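Local coordinates for protein branched-chain-amino-acid aminotransferase (Pseudomonas sp. UW4, PDB 6JIF) that catalyses the reversible, pyridoxal-5'-phosphate-dependent transfer of the amino group between branched-chain amino acids and 2-oxo acids, at residues B[36-41]-B[132-137]. Sequence-based numbering, arbitrary orientation.
Sequences IKTDKR and ERFIPP
Phe-134, at the end of the short 3-10 turn 132-134, meets the loop 36-41 through Thr-38 and Asp-39, a worked example of an aromatic ring read on a face and at an edge by neighbouring residues. From CB, which points toward the loop, the side chain leaves with CG anti to its own carbonyl carbon (chi1 -72°), and this turns one face of the ring to the methyl of Thr-38. CG lies 3.7 Å from CG2 of Thr-38, the methyl that also sits near CD1 and CD2 and stands almost over the ring centre, a CH-pi contact. Farther out, CE2 comes to 3.7 Å from OD1 of Asp-39, whose carboxylate reaches the ring at its edge with the two planes 74° apart. At the tip, CZ rests 3.8 Å from CA of Thr-38.

The same carboxylate turns its other oxygen to Arg-133. NE donates to OD2 of Asp-39 over 3.1 Å, on the syn side, in a salt bridge bent to 149° at the hydrogen. The carboxylate and guanidinium planes are almost parallel but offset, with NE out of the carboxylate plane; Arg-133 NH2 stays 3.6 Å from Asp-39 OD1, so NE to OD2 is the one hydrogen bond of this pair. The Thr-38 hydroxyl faces a different partner, hydrogen-bonding to the carbonyl O of Cys-171, while Pro-173 on the same strand, 164-174, touches both Thr-38 and Phe-134. Distinct from the cofactor pocket, this is small-domain packing of a class IV aminotransferase: the loop entering strand 41-47, which lies between strands 50-57 and 164-174 in the antiparallel sheet, is joined to the turn that follows helix 117-130.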
loop_
_atom_site.group_PDB
_atom_site.type_symbol
_atom_site.label_atom_id
_atom_site.label_comp_id
_atom_site.label_asym_id
_atom_site.label_seq_id
_atom_site.Cartn_x
_atom_site.Cartn_y
_atom_site.Cartn_z
ATOM N N ILE B 36 6.850 -9.182 20.715
ATOM C CA ILE B 36 6.583 -9.668 22.064
ATOM C C ILE B 36 5.590 -8.690 22.691
ATOM O O ILE B 36 5.697 -7.480 22.479
ATOM C CB ILE B 36 7.890 -9.750 22.874
ATOM C CG1 ILE B 36 8.734 -10.963 22.424
ATOM C CG2 ILE B 36 7.624 -9.851 24.372
ATOM C CD1 ILE B 36 10.254 -10.712 22.450
ATOM N N LYS B 37 4.595 -9.197 23.424
ATOM C CA LYS B 37 3.578 -8.300 24.001
ATOM C C LYS B 37 4.104 -7.676 25.298
ATOM O O LYS B 37 4.383 -8.375 26.284
ATOM C CB LYS B 37 2.253 -9.020 24.224
ATOM C CG LYS B 37 1.157 -8.146 24.809
ATOM C CD LYS B 37 -0.015 -9.021 25.235
ATOM C CE LYS B 37 -1.163 -8.166 25.696
ATOM N NZ LYS B 37 -2.301 -9.020 26.143
ATOM N N THR B 38 4.292 -6.367 25.258
ATOM C CA THR B 38 4.690 -5.589 26.409
ATOM C C THR B 38 3.436 -5.138 27.162
ATOM O O THR B 38 2.306 -5.398 26.745
ATOM C CB THR B 38 5.580 -4.428 25.940
ATOM O OG1 THR B 38 4.907 -3.724 24.898
ATOM C CG2 THR B 38 6.929 -4.989 25.409
ATOM N N ASP B 39 3.641 -4.413 28.254
ATOM C CA ASP B 39 2.589 -4.170 29.238
ATOM C C ASP B 39 1.560 -3.146 28.762
ATOM O O ASP B 39 0.355 -3.397 28.852
ATOM C CB ASP B 39 3.213 -3.702 30.534
ATOM C CG ASP B 39 3.897 -4.818 31.270
ATOM O OD1 ASP B 39 3.648 -6.008 30.952
ATOM O OD2 ASP B 39 4.696 -4.501 32.154
ATOM N N LYS B 40 2.004 -1.977 28.286
ATOM C CA LYS B 40 1.084 -0.898 27.907
ATOM C C LYS B 40 1.459 -0.334 26.555
ATOM O O LYS B 40 2.638 -0.238 26.203
ATOM C CB LYS B 40 1.082 0.281 28.919
ATOM C CG LYS B 40 0.980 -0.073 30.357
ATOM C CD LYS B 40 -0.430 0.052 30.843
ATOM C CE LYS B 40 -0.469 0.289 32.355
ATOM N NZ LYS B 40 -1.832 0.122 32.863
ATOM N N ARG B 41 0.460 0.122 25.830
ATOM C CA ARG B 41 0.706 0.859 24.604
ATOM C C ARG B 41 -0.112 2.139 24.640
ATOM O O ARG B 41 -1.049 2.267 25.416
ATOM C CB ARG B 41 0.392 0.021 23.301
ATOM C CG ARG B 41 -1.040 -0.525 23.140
ATOM C CD ARG B 41 -1.241 -1.850 23.882
ATOM N NE ARG B 41 -0.254 -2.824 23.403
ATOM C CZ ARG B 41 0.450 -3.649 24.177
ATOM N NH1 ARG B 41 0.261 -3.678 25.497
ATOM N NH2 ARG B 41 1.359 -4.449 23.609
ATOM N N GLU B 132 9.467 0.280 31.214
ATOM C CA GLU B 132 10.903 0.226 31.536
ATOM C C GLU B 132 11.412 -1.177 31.851
ATOM O O GLU B 132 12.588 -1.469 31.623
ATOM C CB GLU B 132 11.244 1.190 32.676
ATOM C CG GLU B 132 10.902 2.645 32.276
ATOM C CD GLU B 132 11.687 3.723 33.035
ATOM O OE1 GLU B 132 12.392 3.378 34.006
ATOM O OE2 GLU B 132 11.580 4.923 32.645
ATOM N N ARG B 133 10.579 -2.064 32.389
ATOM C CA ARG B 133 11.141 -3.376 32.724
ATOM C C ARG B 133 11.536 -4.181 31.494
ATOM O O ARG B 133 12.263 -5.181 31.616
ATOM C CB ARG B 133 10.162 -4.178 33.581
ATOM C CG ARG B 133 9.114 -4.885 32.833
ATOM C CD ARG B 133 8.008 -5.379 33.591
ATOM N NE ARG B 133 7.191 -6.222 32.726
ATOM C CZ ARG B 133 7.247 -7.550 32.541
ATOM N NH1 ARG B 133 8.001 -8.226 33.378
ATOM N NH2 ARG B 133 6.410 -8.196 31.668
ATOM N N PHE B 134 11.071 -3.789 30.324
ATOM C CA PHE B 134 11.477 -4.452 29.102
ATOM C C PHE B 134 12.732 -3.836 28.493
ATOM O O PHE B 134 13.147 -4.265 27.421
ATOM C CB PHE B 134 10.340 -4.414 28.049
ATOM C CG PHE B 134 9.183 -5.329 28.370
ATOM C CD1 PHE B 134 9.234 -6.682 28.039
ATOM C CD2 PHE B 134 8.071 -4.857 29.044
ATOM C CE1 PHE B 134 8.179 -7.536 28.352
ATOM C CE2 PHE B 134 7.028 -5.704 29.361
ATOM C CZ PHE B 134 7.087 -7.054 29.007
ATOM N N ILE B 135 13.358 -2.856 29.135
ATOM C CA ILE B 135 14.538 -2.261 28.497
ATOM C C ILE B 135 15.744 -3.182 28.725
ATOM O O ILE B 135 16.110 -3.431 29.869
ATOM C CB ILE B 135 14.789 -0.828 29.012
ATOM C CG1 ILE B 135 13.615 0.079 28.634
ATOM C CG2 ILE B 135 16.090 -0.270 28.424
ATOM C CD1 ILE B 135 13.691 1.460 29.196
ATOM N N PRO B 136 16.393 -3.725 27.699
ATOM C CA PRO B 136 17.571 -4.585 27.957
ATOM C C PRO B 136 18.679 -3.800 28.639
ATOM O O PRO B 136 18.935 -2.632 28.307
ATOM C CB PRO B 136 17.982 -5.051 26.557
ATOM C CG PRO B 136 16.722 -4.931 25.725
ATOM C CD PRO B 136 16.041 -3.706 26.267
ATOM N N PRO B 137 19.383 -4.417 29.591
ATOM C CA PRO B 137 20.419 -3.681 30.335
ATOM C C PRO B 137 21.557 -3.220 29.427
ATOM O O PRO B 137 21.772 -3.751 28.338
ATOM C CB PRO B 137 20.913 -4.703 31.361
ATOM C CG PRO B 137 19.834 -5.708 31.474
ATOM C CD PRO B 137 19.035 -5.703 30.213
#